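Local coordinates for proline dipeptidase (Streptococcus agalactiae, PDB 3OOO), which probably hydrolyses peptide bonds as a manganese-dependent peptidase of the M24B family and is represented here by its N-terminal creatinase/prolidase domain alone, at residues A[4-8]-A[29-33]; A[8-13]-A[47-51]; A[16-22]-A[95-101]; A[42-46]-A[82-86]; A[90-95]-A[116-120]. The contacts are given in a common frame with arbitrary orientation. Where two conformers were deposited one is given. Residues are numbered along the deposited sequence.

Overall arrangement
Overlapping loop closures tie this alpha/beta domain together. Contact 1 closes the first loop, joining helices 3-14 and 25-32. Contact 2 crosses it, taking the next turns of helix 3-14, with Ile8 in common, to the end of strand 44-48. Contact 3 crosses both and makes the longest closure, pairing strands 19-22 and 97-100 in the sheet. Within that span lies contact 4, which sets helix 82-89 against strand 44-48 and also crosses contact 2. Contact 5 crosses contact 3 through the shared Val95 and joins the loops leading into strands 97-100 and 120-123.

Contact 1: residues A[4-8]-A[29-33]; sequences KLNRI and NYLTG
This is a helix-helix contact: the first turns of helix 3-14 meet the C-terminal end of helix 25-32 over the sheet face that carries Phe22, Leu45 and Val47. Residues 4-8 are helical throughout, and 29-33 begins as helix; Gly33, with a phi of 83°, has left helical geometry, though its N bonds back to Asn29 O at 2.8 Å. The backbones come nearest at Lys4 and Leu31, with CA atoms 6.3 Å apart. Lys4 (chi1 m, then t throughout) stretches across the side facing away from the sheet. Its NZ donates to Tyr30 O at 2.9 Å and also sits over the face of the Tyr30 ring (chi1 t), 3.7 Å from the centroid, in a cation-pi interaction. Lys4 CD adds a CH-pi contact at 4.0 Å from the same centroid. In the three-layer alpha/beta/alpha architecture of this domain, this pair has its polar contacts on one side and its apolar ones toward the sheet. On the inner side Leu31 (m, t) is held between Leu5 and Ile8: Leu31 CD1 lies 4.0 Å from Leu5 CD2, and Leu31 CD2 3.6 Å from Ile8 CD1. Thr32 lends CG2, 4.1 Å from Leu5 CD1, while its hydroxyl bonds to Val28 O in its own helix. Between the two backbones a water accepts from Leu5 N at 3.0 Å and donates to Leu31 O at 2.9 Å.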
# COMPACT_ATOMS: atom_id res chain seq x y z
N LYS A 4 20.51 -10.97 11.55
CA LYS A 4 19.72 -9.80 11.18
C LYS A 4 18.45 -9.72 12.01
O LYS A 4 18.11 -8.65 12.52
CB LYS A 4 19.37 -9.84 9.69
CG LYS A 4 20.57 -9.84 8.75
CD LYS A 4 20.15 -10.26 7.35
CE LYS A 4 21.35 -10.35 6.41
NZ LYS A 4 20.96 -10.96 5.11
N LEU A 5 17.76 -10.84 12.15
CA LEU A 5 16.51 -10.87 12.92
C LEU A 5 16.74 -10.61 14.41
O LEU A 5 15.95 -9.93 15.05
CB LEU A 5 15.74 -12.17 12.68
CG LEU A 5 15.00 -12.25 11.33
CD1 LEU A 5 14.53 -13.68 11.02
CD2 LEU A 5 13.83 -11.27 11.29
N ASN A 6 17.84 -11.15 14.96
CA ASN A 6 18.21 -10.87 16.34
C ASN A 6 18.49 -9.38 16.56
O ASN A 6 18.05 -8.80 17.55
CB ASN A 6 19.44 -11.69 16.77
CG ASN A 6 19.15 -13.18 16.91
OD1 ASN A 6 18.03 -13.59 17.23
ND2 ASN A 6 20.17 -14.00 16.70
N ARG A 7 19.20 -8.76 15.62
CA ARG A 7 19.45 -7.33 15.68
C ARG A 7 18.17 -6.49 15.64
O ARG A 7 18.04 -5.52 16.40
CB ARG A 7 20.40 -6.89 14.57
CG ARG A 7 21.86 -7.02 14.94
CD ARG A 7 22.74 -6.63 13.78
NE ARG A 7 22.91 -7.74 12.84
CZ ARG A 7 23.39 -7.61 11.61
NH1 ARG A 7 23.75 -6.42 11.15
NH2 ARG A 7 23.51 -8.68 10.83
N ILE A 8 17.23 -6.86 14.77
CA ILE A 8 15.94 -6.17 14.70
C ILE A 8 15.20 -6.29 16.03
O ILE A 8 14.67 -5.31 16.54
CB ILE A 8 15.08 -6.70 13.52
CG1 ILE A 8 15.73 -6.30 12.19
CG2 ILE A 8 13.64 -6.15 13.60
CD1 ILE A 8 15.14 -6.99 10.99
N ASN A 29 12.91 -12.13 2.23
CA ASN A 29 13.98 -12.96 1.68
C ASN A 29 15.36 -12.55 2.21
O ASN A 29 16.18 -13.40 2.54
CB ASN A 29 13.96 -12.92 0.15
CG ASN A 29 14.94 -13.90 -0.48
OD1 ASN A 29 14.96 -15.08 -0.14
ND2 ASN A 29 15.74 -13.40 -1.41
N TYR A 30 15.60 -11.24 2.30
CA TYR A 30 16.84 -10.72 2.88
C TYR A 30 17.02 -11.21 4.33
O TYR A 30 18.13 -11.56 4.74
CB TYR A 30 16.86 -9.19 2.82
CG TYR A 30 17.96 -8.53 3.62
CD1 TYR A 30 19.27 -8.51 3.15
CD2 TYR A 30 17.69 -7.91 4.84
CE1 TYR A 30 20.29 -7.90 3.88
CE2 TYR A 30 18.70 -7.30 5.58
CZ TYR A 30 19.99 -7.30 5.09
OH TYR A 30 21.00 -6.70 5.82
N LEU A 31 15.93 -11.23 5.07
CA LEU A 31 15.97 -11.60 6.49
C LEU A 31 15.99 -13.10 6.77
O LEU A 31 16.43 -13.50 7.85
CB LEU A 31 14.79 -10.96 7.24
CG LEU A 31 14.75 -9.43 7.34
CD1 LEU A 31 13.44 -9.00 7.99
CD2 LEU A 31 15.95 -8.89 8.10
N THR A 32 15.51 -13.91 5.83
CA THR A 32 15.24 -15.33 6.10
C THR A 32 15.74 -16.32 5.05
O THR A 32 15.88 -17.51 5.34
CB THR A 32 13.73 -15.62 6.28
OG1 THR A 32 13.06 -15.46 5.02
CG2 THR A 32 13.10 -14.71 7.34
N GLY A 33 15.97 -15.85 3.83
CA GLY A 33 16.29 -16.73 2.70
C GLY A 33 15.08 -17.36 2.03
O GLY A 33 15.22 -18.14 1.09
O HOH W 1 18.15 -13.00 10.17

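Contact 2: residues A[8-13]-A[47-51]; sequences IRHHLH and VYEDR
Leu12 (m, t) lays its CD1 over the backbone at the end of strand 44-48, 3.4 Å from Val47 O and 3.8 Å from Glu49 N. The arrangement is a helix packed on a sheet in an alpha/beta/alpha sandwich: helix 3-14 covers the face that carries Val47, where the strand gives way to a turn. Val47 and Tyr48 are extended, whereas Glu49 (phi/psi -71/-20°) bends the chain. The closest CA atoms are those of Arg9 and Glu49, at 4.9 Å. One turn before Leu12, Ile8 (m, t) brings CG2 to 3.9 Å from Val47 CG1, so the two helix residues and the valine form the apolar side of the contact. Tyr48 points its CA-CB bond away, and its hydroxyl bonds to Ser92 O. Arg9 (chi1 and chi2 t, chi3 p) runs along the turn, CG 3.1 Å from Tyr48 O and CD 3.7 Å from Arg51 O. Glu49, the residue most covered, packs its CB 4.2 Å from Leu12 CB and 3.8 Å from His13 CD2. Glu49 O takes two hydrogen bonds from the helix, from Arg9 NH1 at 3.1 Å and from His13 NE2 at 2.8 Å.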
# COMPACT_ATOMS: atom_id res chain seq x y z
N ILE A 8 17.23 -6.86 14.77
CA ILE A 8 15.94 -6.17 14.70
C ILE A 8 15.20 -6.29 16.03
O ILE A 8 14.67 -5.31 16.54
CB ILE A 8 15.08 -6.70 13.52
CG1 ILE A 8 15.73 -6.30 12.19
CG2 ILE A 8 13.64 -6.15 13.60
CD1 ILE A 8 15.14 -6.99 10.99
N ARG A 9 15.21 -7.50 16.60
CA ARG A 9 14.57 -7.75 17.88
C ARG A 9 15.13 -6.85 18.99
O ARG A 9 14.37 -6.25 19.75
CB ARG A 9 14.70 -9.23 18.26
CG ARG A 9 13.84 -9.64 19.44
CD ARG A 9 14.00 -11.12 19.75
NE ARG A 9 15.37 -11.44 20.12
CZ ARG A 9 15.87 -11.24 21.34
NH1 ARG A 9 15.11 -10.73 22.30
NH2 ARG A 9 17.13 -11.55 21.59
N HIS A 10 16.45 -6.76 19.06
CA HIS A 10 17.09 -5.90 20.06
C HIS A 10 16.81 -4.42 19.81
O HIS A 10 16.64 -3.64 20.75
CB HIS A 10 18.60 -6.17 20.13
CG HIS A 10 18.95 -7.48 20.78
ND1 HIS A 10 18.76 -7.71 22.12
CD2 HIS A 10 19.46 -8.62 20.26
CE1 HIS A 10 19.15 -8.94 22.41
NE2 HIS A 10 19.57 -9.51 21.30
N HIS A 11 16.74 -4.05 18.53
CA HIS A 11 16.43 -2.68 18.15
C HIS A 11 15.04 -2.26 18.59
O HIS A 11 14.82 -1.10 18.94
CB HIS A 11 16.57 -2.50 16.64
CG HIS A 11 16.07 -1.18 16.14
ND1 HIS A 11 16.65 0.01 16.50
CD2 HIS A 11 15.04 -0.87 15.32
CE1 HIS A 11 16.00 1.01 15.92
NE2 HIS A 11 15.02 0.50 15.20
N LEU A 12 14.09 -3.19 18.57
CA LEU A 12 12.75 -2.91 19.06
C LEU A 12 12.78 -2.42 20.51
O LEU A 12 11.97 -1.59 20.89
CB LEU A 12 11.83 -4.12 18.92
CG LEU A 12 11.51 -4.63 17.51
CD1 LEU A 12 10.70 -5.91 17.60
CD2 LEU A 12 10.76 -3.59 16.67
N HIS A 13 13.74 -2.92 21.30
CA HIS A 13 13.90 -2.44 22.69
C HIS A 13 14.28 -0.95 22.75
O HIS A 13 13.85 -0.25 23.67
CB HIS A 13 14.92 -3.29 23.47
CG HIS A 13 14.69 -4.77 23.40
ND1 HIS A 13 15.72 -5.68 23.35
CD2 HIS A 13 13.55 -5.50 23.35
CE1 HIS A 13 15.23 -6.91 23.29
NE2 HIS A 13 13.91 -6.82 23.28
N VAL A 47 7.99 -10.11 13.91
CA VAL A 47 9.21 -10.08 14.72
C VAL A 47 8.89 -9.41 16.05
O VAL A 47 8.72 -8.20 16.13
CB VAL A 47 10.35 -9.35 13.98
CG1 VAL A 47 11.62 -9.30 14.85
CG2 VAL A 47 10.64 -10.02 12.64
N TYR A 48 8.76 -10.24 17.09
CA TYR A 48 8.49 -9.77 18.44
C TYR A 48 9.78 -9.38 19.12
O TYR A 48 10.85 -9.86 18.76
CB TYR A 48 7.81 -10.86 19.26
CG TYR A 48 6.34 -11.06 18.98
CD1 TYR A 48 5.38 -10.22 19.54
CD2 TYR A 48 5.91 -12.11 18.17
CE1 TYR A 48 4.02 -10.41 19.30
CE2 TYR A 48 4.56 -12.31 17.92
CZ TYR A 48 3.62 -11.46 18.48
OH TYR A 48 2.29 -11.67 18.23
N GLU A 49 9.66 -8.53 20.13
CA GLU A 49 10.79 -8.07 20.93
C GLU A 49 11.35 -9.16 21.85
O GLU A 49 12.50 -9.06 22.29
CB GLU A 49 10.35 -6.87 21.78
CG GLU A 49 9.21 -7.20 22.76
CD GLU A 49 8.71 -6.03 23.58
OE1 GLU A 49 9.35 -4.95 23.60
OE2 GLU A 49 7.65 -6.19 24.23
N ASP A 50 10.56 -10.20 22.14
CA ASP A 50 10.84 -11.10 23.26
C ASP A 50 10.79 -12.60 22.96
O ASP A 50 10.81 -13.43 23.88
CB ASP A 50 9.87 -10.79 24.42
CG ASP A 50 8.41 -10.93 24.02
OD1 ASP A 50 8.13 -11.22 22.84
OD2 ASP A 50 7.53 -10.74 24.90
N ARG A 51 10.73 -12.96 21.68
CA ARG A 51 10.64 -14.37 21.29
C ARG A 51 11.07 -14.55 19.84
O ARG A 51 11.33 -13.57 19.14
CB ARG A 51 9.22 -14.90 21.51
CG ARG A 51 8.17 -14.31 20.56
CD ARG A 51 6.77 -14.50 21.13
NE ARG A 51 6.47 -13.53 22.18
CZ ARG A 51 5.56 -13.70 23.14
NH1 ARG A 51 4.85 -14.82 23.20
NH2 ARG A 51 5.36 -12.75 24.05

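Contact 3: residues A[16-22]-A[95-101]; sequences QAELAVF and VSKVLAE
Strands 19-22 and 97-100 run parallel as inner neighbours of the mixed sheet, the middle layer of this alpha/beta/alpha domain; their axes approach to 4.6 Å at -26°. The register sets Ala20 beside Leu99, CA atoms 4.4 Å apart, with Leu99 N donating to Leu19 O at 2.9 Å and Val21 N to Leu99 O at 2.8 Å. On one face Val98 (t) fits the notch between Leu19 (t, p) and Val21 (t): its CG1 is 4.1 Å from Leu19 CD2 and 3.7 Å from Val21 CG2. On the other face two small residues leave a hollow for Leu99 (m, t), whose CG lies 3.8 Å from Ala17 CB and CB 4.1 Å from Ala20 CB; Leu12 of helix 3-14 packs against all three. Lys97 runs beside this hollow, CE 3.9 Å from Ala17 CB. At the C-terminal end of the pair, a water links Val21 O (2.8 Å) to Glu101 N (2.9 Å). At the N-terminal end, Glu18 N donates to Lys97 O at 3.2 Å, and the Glu18 carboxylate plugs the bend at Ser96: OE1 receives Ser96 N at 2.9 Å and Lys97 N at 3.0 Å, while OE2 receives Ser96 OG at 2.6 Å.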
# COMPACT_ATOMS: atom_id res chain seq x y z
N GLN A 16 9.80 2.38 21.25
CA GLN A 16 8.59 1.99 21.96
C GLN A 16 7.86 0.84 21.27
O GLN A 16 6.69 0.59 21.56
CB GLN A 16 7.64 3.18 22.11
CG GLN A 16 6.24 2.78 22.56
CD GLN A 16 5.31 3.97 22.70
OE1 GLN A 16 5.70 5.12 22.46
NE2 GLN A 16 4.06 3.71 23.08
N ALA A 17 8.54 0.15 20.37
CA ALA A 17 7.91 -0.89 19.56
C ALA A 17 8.01 -2.29 20.18
O ALA A 17 9.08 -2.72 20.59
CB ALA A 17 8.47 -0.89 18.15
N GLU A 18 6.87 -2.98 20.23
CA GLU A 18 6.80 -4.36 20.71
C GLU A 18 6.90 -5.36 19.55
O GLU A 18 7.17 -6.54 19.76
CB GLU A 18 5.51 -4.62 21.49
CG GLU A 18 5.34 -3.76 22.75
CD GLU A 18 4.63 -2.44 22.49
OE1 GLU A 18 4.28 -2.15 21.32
OE2 GLU A 18 4.42 -1.69 23.46
N LEU A 19 6.68 -4.87 18.34
CA LEU A 19 6.54 -5.74 17.19
C LEU A 19 6.91 -5.02 15.90
O LEU A 19 6.61 -3.84 15.73
CB LEU A 19 5.08 -6.20 17.09
CG LEU A 19 4.65 -7.09 15.92
CD1 LEU A 19 5.29 -8.47 16.00
CD2 LEU A 19 3.13 -7.22 15.88
N ALA A 20 7.57 -5.75 15.00
CA ALA A 20 7.75 -5.32 13.61
C ALA A 20 7.11 -6.36 12.71
O ALA A 20 7.23 -7.56 12.93
CB ALA A 20 9.21 -5.17 13.28
N VAL A 21 6.41 -5.88 11.69
CA VAL A 21 5.73 -6.76 10.75
C VAL A 21 6.30 -6.51 9.37
O VAL A 21 6.17 -5.40 8.82
CB VAL A 21 4.20 -6.48 10.72
CG1 VAL A 21 3.50 -7.42 9.74
CG2 VAL A 21 3.59 -6.62 12.11
N PHE A 22 6.97 -7.51 8.81
CA PHE A 22 7.55 -7.41 7.47
C PHE A 22 6.66 -8.07 6.44
O PHE A 22 6.07 -9.13 6.70
CB PHE A 22 8.96 -8.01 7.45
CG PHE A 22 9.92 -7.30 8.36
CD1 PHE A 22 10.57 -6.15 7.92
CD2 PHE A 22 10.14 -7.74 9.66
CE1 PHE A 22 11.44 -5.46 8.75
CE2 PHE A 22 11.01 -7.07 10.50
CZ PHE A 22 11.67 -5.92 10.05
N VAL A 95 0.07 -4.61 22.39
CA VAL A 95 0.97 -3.70 21.67
C VAL A 95 0.57 -2.24 21.83
O VAL A 95 -0.59 -1.91 22.12
CB VAL A 95 1.08 -4.05 20.15
CG1 VAL A 95 1.69 -5.43 19.95
CG2 VAL A 95 -0.28 -3.94 19.45
N SER A 96 1.55 -1.36 21.66
CA SER A 96 1.31 0.07 21.64
C SER A 96 1.84 0.66 20.35
O SER A 96 1.24 1.57 19.78
CB SER A 96 1.96 0.75 22.85
OG SER A 96 3.37 0.64 22.80
N LYS A 97 2.99 0.14 19.89
CA LYS A 97 3.62 0.61 18.66
C LYS A 97 4.08 -0.57 17.82
O LYS A 97 4.80 -1.45 18.29
CB LYS A 97 4.79 1.56 18.96
CG LYS A 97 5.35 2.25 17.72
CD LYS A 97 6.32 3.39 18.06
CE LYS A 97 7.76 2.90 18.15
NZ LYS A 97 8.72 4.02 18.35
N VAL A 98 3.64 -0.59 16.56
CA VAL A 98 4.03 -1.64 15.63
C VAL A 98 4.76 -1.00 14.45
O VAL A 98 4.27 -0.02 13.86
CB VAL A 98 2.79 -2.42 15.10
CG1 VAL A 98 3.23 -3.53 14.16
CG2 VAL A 98 1.97 -2.99 16.24
N LEU A 99 5.93 -1.53 14.13
CA LEU A 99 6.66 -1.09 12.94
C LEU A 99 6.22 -1.94 11.75
O LEU A 99 6.07 -3.15 11.87
CB LEU A 99 8.17 -1.20 13.14
CG LEU A 99 8.80 -0.48 14.34
CD1 LEU A 99 10.31 -0.66 14.32
CD2 LEU A 99 8.46 1.00 14.36
N ALA A 100 5.98 -1.29 10.61
CA ALA A 100 5.60 -1.99 9.39
C ALA A 100 6.27 -1.36 8.17
O ALA A 100 6.82 -0.26 8.28
CB ALA A 100 4.09 -2.01 9.23
N GLU A 101 6.24 -2.05 7.03
CA GLU A 101 6.90 -1.56 5.82
C GLU A 101 5.95 -0.73 4.98
O GLU A 101 5.33 -1.22 4.04
CB GLU A 101 7.45 -2.72 5.00
CG GLU A 101 8.50 -3.53 5.71
CD GLU A 101 9.15 -4.51 4.77
OE1 GLU A 101 8.69 -5.67 4.71
OE2 GLU A 101 10.11 -4.11 4.07
O HOH W 2 4.75 -4.48 6.59

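Contact 4: residues A[42-46]-A[82-86]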
# COMPACT_ATOMS: atom_id res chain seq x y z
N GLN A 42 -1.92 -13.30 1.68
CA GLN A 42 -1.16 -12.74 2.79
C GLN A 42 0.12 -13.49 3.13
O GLN A 42 0.12 -14.73 3.21
CB GLN A 42 -2.01 -12.66 4.06
CG GLN A 42 -3.37 -11.97 3.93
CD GLN A 42 -3.31 -10.62 3.23
OE1 GLN A 42 -2.33 -9.88 3.37
NE2 GLN A 42 -4.36 -10.30 2.48
N MSE A 43 1.18 -12.71 3.31
CA MSE A 43 2.51 -13.09 3.75
C MSE A 43 2.89 -12.05 4.88
O MSE A 43 2.98 -10.89 4.49
CB MSE A 43 3.47 -12.91 2.51
CG MSE A 43 4.37 -14.12 1.93
SE MSE A 43 6.29 -14.18 2.50
CE MSE A 43 6.84 -12.45 1.77
N PHE A 44 3.17 -12.42 6.13
CA PHE A 44 3.76 -11.50 7.10
C PHE A 44 4.79 -12.23 7.93
O PHE A 44 4.57 -13.37 8.34
CB PHE A 44 2.70 -10.93 8.06
CG PHE A 44 1.62 -10.14 7.38
CD1 PHE A 44 1.89 -8.88 6.83
CD2 PHE A 44 0.33 -10.64 7.30
CE1 PHE A 44 0.88 -8.15 6.20
CE2 PHE A 44 -0.69 -9.92 6.67
CZ PHE A 44 -0.41 -8.67 6.12
N LEU A 45 5.89 -11.55 8.20
CA LEU A 45 6.87 -12.02 9.16
C LEU A 45 6.74 -11.16 10.41
O LEU A 45 7.00 -9.96 10.37
CB LEU A 45 8.28 -11.93 8.59
CG LEU A 45 9.45 -12.33 9.49
CD1 LEU A 45 9.40 -13.81 9.86
CD2 LEU A 45 10.78 -11.99 8.82
N PHE A 46 6.33 -11.79 11.50
CA PHE A 46 6.12 -11.10 12.77
C PHE A 46 7.35 -11.24 13.64
O PHE A 46 7.71 -12.35 14.04
CB PHE A 46 4.89 -11.66 13.49
CG PHE A 46 3.60 -11.50 12.72
CD1 PHE A 46 2.92 -10.29 12.72
CD2 PHE A 46 3.07 -12.57 12.00
CE1 PHE A 46 1.74 -10.13 12.01
CE2 PHE A 46 1.88 -12.42 11.28
CZ PHE A 46 1.21 -11.21 11.28
N PRO A 82 -7.82 -14.71 6.72
CA PRO A 82 -6.44 -14.67 7.22
C PRO A 82 -6.28 -13.80 8.46
O PRO A 82 -5.43 -14.08 9.30
CB PRO A 82 -5.65 -14.09 6.05
CG PRO A 82 -6.66 -13.30 5.27
CD PRO A 82 -7.95 -14.06 5.40
N TRP A 83 -7.09 -12.75 8.57
CA TRP A 83 -7.01 -11.85 9.72
C TRP A 83 -7.45 -12.55 11.00
O TRP A 83 -6.82 -12.39 12.05
CB TRP A 83 -7.81 -10.57 9.46
CG TRP A 83 -7.53 -10.04 8.09
CD1 TRP A 83 -8.39 -10.01 7.03
CD2 TRP A 83 -6.29 -9.51 7.62
NE1 TRP A 83 -7.77 -9.48 5.93
CE2 TRP A 83 -6.48 -9.16 6.26
CE3 TRP A 83 -5.04 -9.28 8.21
CZ2 TRP A 83 -5.46 -8.61 5.48
CZ3 TRP A 83 -4.03 -8.73 7.44
CH2 TRP A 83 -4.25 -8.39 6.08
N GLN A 84 -8.52 -13.33 10.91
CA GLN A 84 -8.98 -14.16 12.02
C GLN A 84 -7.94 -15.22 12.36
O GLN A 84 -7.70 -15.53 13.54
CB GLN A 84 -10.32 -14.82 11.68
CG GLN A 84 -11.49 -13.85 11.59
CD GLN A 84 -12.76 -14.51 11.10
OE1 GLN A 84 -13.69 -13.84 10.64
NE2 GLN A 84 -12.81 -15.83 11.19
N LYS A 85 -7.31 -15.79 11.33
CA LYS A 85 -6.28 -16.80 11.52
C LYS A 85 -5.10 -16.23 12.30
O LYS A 85 -4.59 -16.87 13.22
CB LYS A 85 -5.80 -17.35 10.17
CG LYS A 85 -4.99 -18.63 10.26
CD LYS A 85 -5.89 -19.81 10.58
CE LYS A 85 -5.07 -21.06 10.84
NZ LYS A 85 -5.93 -22.17 11.30
N ILE A 86 -4.67 -15.03 11.92
CA ILE A 86 -3.58 -14.35 12.61
C ILE A 86 -3.97 -14.07 14.06
O ILE A 86 -3.20 -14.35 14.98
CB ILE A 86 -3.18 -13.03 11.89
CG1 ILE A 86 -2.59 -13.33 10.51
CG2 ILE A 86 -2.21 -12.21 12.74
CD1 ILE A 86 -2.58 -12.13 9.55
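Gln42, Ile86 and Trp83 lose the most surface here, and the packing around them is almost wholly van der Waals. Gln42 (m, m) lies just ahead of strand 44-48. Its CG rests 3.8 Å from Pro82 CB, in the first turn of helix 82-89, and its NE2 comes to 3.6 Å from Trp83 CZ2 without a hydrogen bond across the two segments; the backbone N of Gln42 is held by the Tyr76 hydroxyl. Trp83 starts out sideways from its CA, yet the six-membered part of its indole reaches the strand, with CZ3 3.6 Å from Phe44 CE2. The two rings meet rim to rim, centroids 5.9 Å apart and planes at 45°, so neither covers the face of the other. The contact illustrates alpha-on-beta packing in an alpha/beta/alpha sandwich: helix and strand run almost parallel, at -16°, and their axes stay 12.7 Å apart, a gap that large side chains span. Ile86 (m, t), one turn beyond Pro82 and bonded from its N to Pro82 O at 2.9 Å, reaches both strand phenylalanines, with CD1 4.0 Å from Phe44 CD2 and CG2 3.9 Å from Phe46 CZ. Phe44 and Phe46 share chi1 m and the same face of the strand, where Val21 of the neighbouring strand packs against both. Helix 107-116 flanks this layer, with Leu113 against Phe44 and Val116 against Ile86.

Contact 5: residues A[90-95]-A[116-120]; sequences LPSFSV and VFDGH
No direct hydrogen bond joins residues 90-95 to 116-120; a water links their backbones instead, donating to Phe93 O at 2.5 Å and accepting from Asp118 N at 2.8 Å. Beyond Val95, His120 bonds with the backbone of Ser96 and Val98. The loops precede the parallel strands 97-100 and 120-123 of the alpha/beta/alpha domain. CA atoms are nearest at Phe93-Phe117 (6.1 Å) and Val95-Gly119 (5.6 Å). An inverse gamma turn is centred on Ser94 (phi/psi -68/79°); after it the CA-CB bond of Val95 points toward 116-120. Phe117 (chi1 m) receives Leu90 CD1 at its ring edge, 3.6 Å from CZ, and Val95 CG2 at 4.0 Å from its CB. Phe93 (chi1 m) meets it obliquely, centroids 5.8 Å apart and planes at 43°, while Phe93 CE1 lies 3.5 Å from Val116 CG1. An ideal CB on Gly119 would stand 3.2 Å from Val95 CG2. With Val95 O and Asp118 O, two acceptors, 3.4 Å apart, cohesion across the segments rests on apolar side chains and the bridging water.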
# COMPACT_ATOMS: atom_id res chain seq x y z
N LEU A 90 -1.36 -15.94 16.73
CA LEU A 90 -0.26 -15.20 17.35
C LEU A 90 -0.39 -15.21 18.87
O LEU A 90 -1.50 -15.21 19.40
CB LEU A 90 -0.17 -13.77 16.81
CG LEU A 90 0.28 -13.62 15.35
CD1 LEU A 90 0.46 -12.14 15.04
CD2 LEU A 90 1.56 -14.41 15.02
N PRO A 91 0.76 -15.27 19.58
CA PRO A 91 0.75 -15.44 21.04
C PRO A 91 0.49 -14.16 21.83
O PRO A 91 0.11 -14.25 23.00
CB PRO A 91 2.15 -15.96 21.33
CG PRO A 91 3.00 -15.34 20.26
CD PRO A 91 2.13 -15.35 19.03
N SER A 92 0.68 -13.00 21.21
CA SER A 92 0.55 -11.73 21.93
C SER A 92 0.04 -10.59 21.06
O SER A 92 0.43 -10.45 19.90
CB SER A 92 1.89 -11.33 22.57
OG SER A 92 1.78 -10.06 23.21
N PHE A 93 -0.84 -9.78 21.65
CA PHE A 93 -1.39 -8.60 20.98
C PHE A 93 -1.32 -7.36 21.86
O PHE A 93 -1.80 -6.29 21.47
CB PHE A 93 -2.83 -8.85 20.53
CG PHE A 93 -2.98 -10.07 19.67
CD1 PHE A 93 -2.73 -10.01 18.31
CD2 PHE A 93 -3.34 -11.29 20.23
CE1 PHE A 93 -2.85 -11.14 17.51
CE2 PHE A 93 -3.47 -12.42 19.45
CZ PHE A 93 -3.22 -12.35 18.09
N SER A 94 -0.74 -7.50 23.05
CA SER A 94 -0.53 -6.37 23.95
C SER A 94 0.51 -5.43 23.34
O SER A 94 1.69 -5.46 23.71
CB SER A 94 -0.07 -6.86 25.33
OG SER A 94 -1.00 -7.77 25.90
N VAL A 95 0.07 -4.61 22.39
CA VAL A 95 0.97 -3.70 21.67
C VAL A 95 0.57 -2.24 21.83
O VAL A 95 -0.59 -1.91 22.12
CB VAL A 95 1.08 -4.05 20.15
CG1 VAL A 95 1.69 -5.43 19.95
CG2 VAL A 95 -0.28 -3.94 19.45
N VAL A 116 -6.30 -6.56 13.73
CA VAL A 116 -5.62 -7.54 14.57
C VAL A 116 -4.91 -6.87 15.74
O VAL A 116 -4.98 -7.35 16.87
CB VAL A 116 -4.61 -8.38 13.74
CG1 VAL A 116 -3.77 -9.29 14.64
CG2 VAL A 116 -5.34 -9.21 12.69
N PHE A 117 -4.22 -5.76 15.45
CA PHE A 117 -3.43 -5.07 16.46
C PHE A 117 -4.02 -3.71 16.78
O PHE A 117 -4.17 -2.87 15.89
CB PHE A 117 -1.98 -4.91 16.00
CG PHE A 117 -1.32 -6.20 15.63
CD1 PHE A 117 -0.79 -7.04 16.61
CD2 PHE A 117 -1.21 -6.58 14.29
CE1 PHE A 117 -0.18 -8.24 16.26
CE2 PHE A 117 -0.59 -7.78 13.94
CZ PHE A 117 -0.08 -8.60 14.92
N ASP A 118 -4.35 -3.50 18.06
CA ASP A 118 -4.81 -2.21 18.55
C ASP A 118 -3.61 -1.40 19.06
O ASP A 118 -3.35 -1.33 20.26
CB ASP A 118 -5.86 -2.40 19.65
CG ASP A 118 -6.49 -1.09 20.09
OD1 ASP A 118 -6.61 -0.17 19.25
OD2 ASP A 118 -6.85 -0.98 21.28
N GLY A 119 -2.88 -0.80 18.13
CA GLY A 119 -1.71 0.01 18.46
C GLY A 119 -1.46 0.99 17.34
O GLY A 119 -2.12 0.95 16.30
N HIS A 120 -0.51 1.89 17.56
CA HIS A 120 -0.12 2.84 16.53
C HIS A 120 0.91 2.20 15.61
O HIS A 120 1.93 1.66 16.05
CB HIS A 120 0.44 4.12 17.16
CG HIS A 120 0.90 5.13 16.15
ND1 HIS A 120 0.04 5.74 15.26
CD2 HIS A 120 2.13 5.63 15.88
CE1 HIS A 120 0.72 6.57 14.49
NE2 HIS A 120 1.99 6.53 14.85
O HOH W 3 -3.51 -5.42 19.92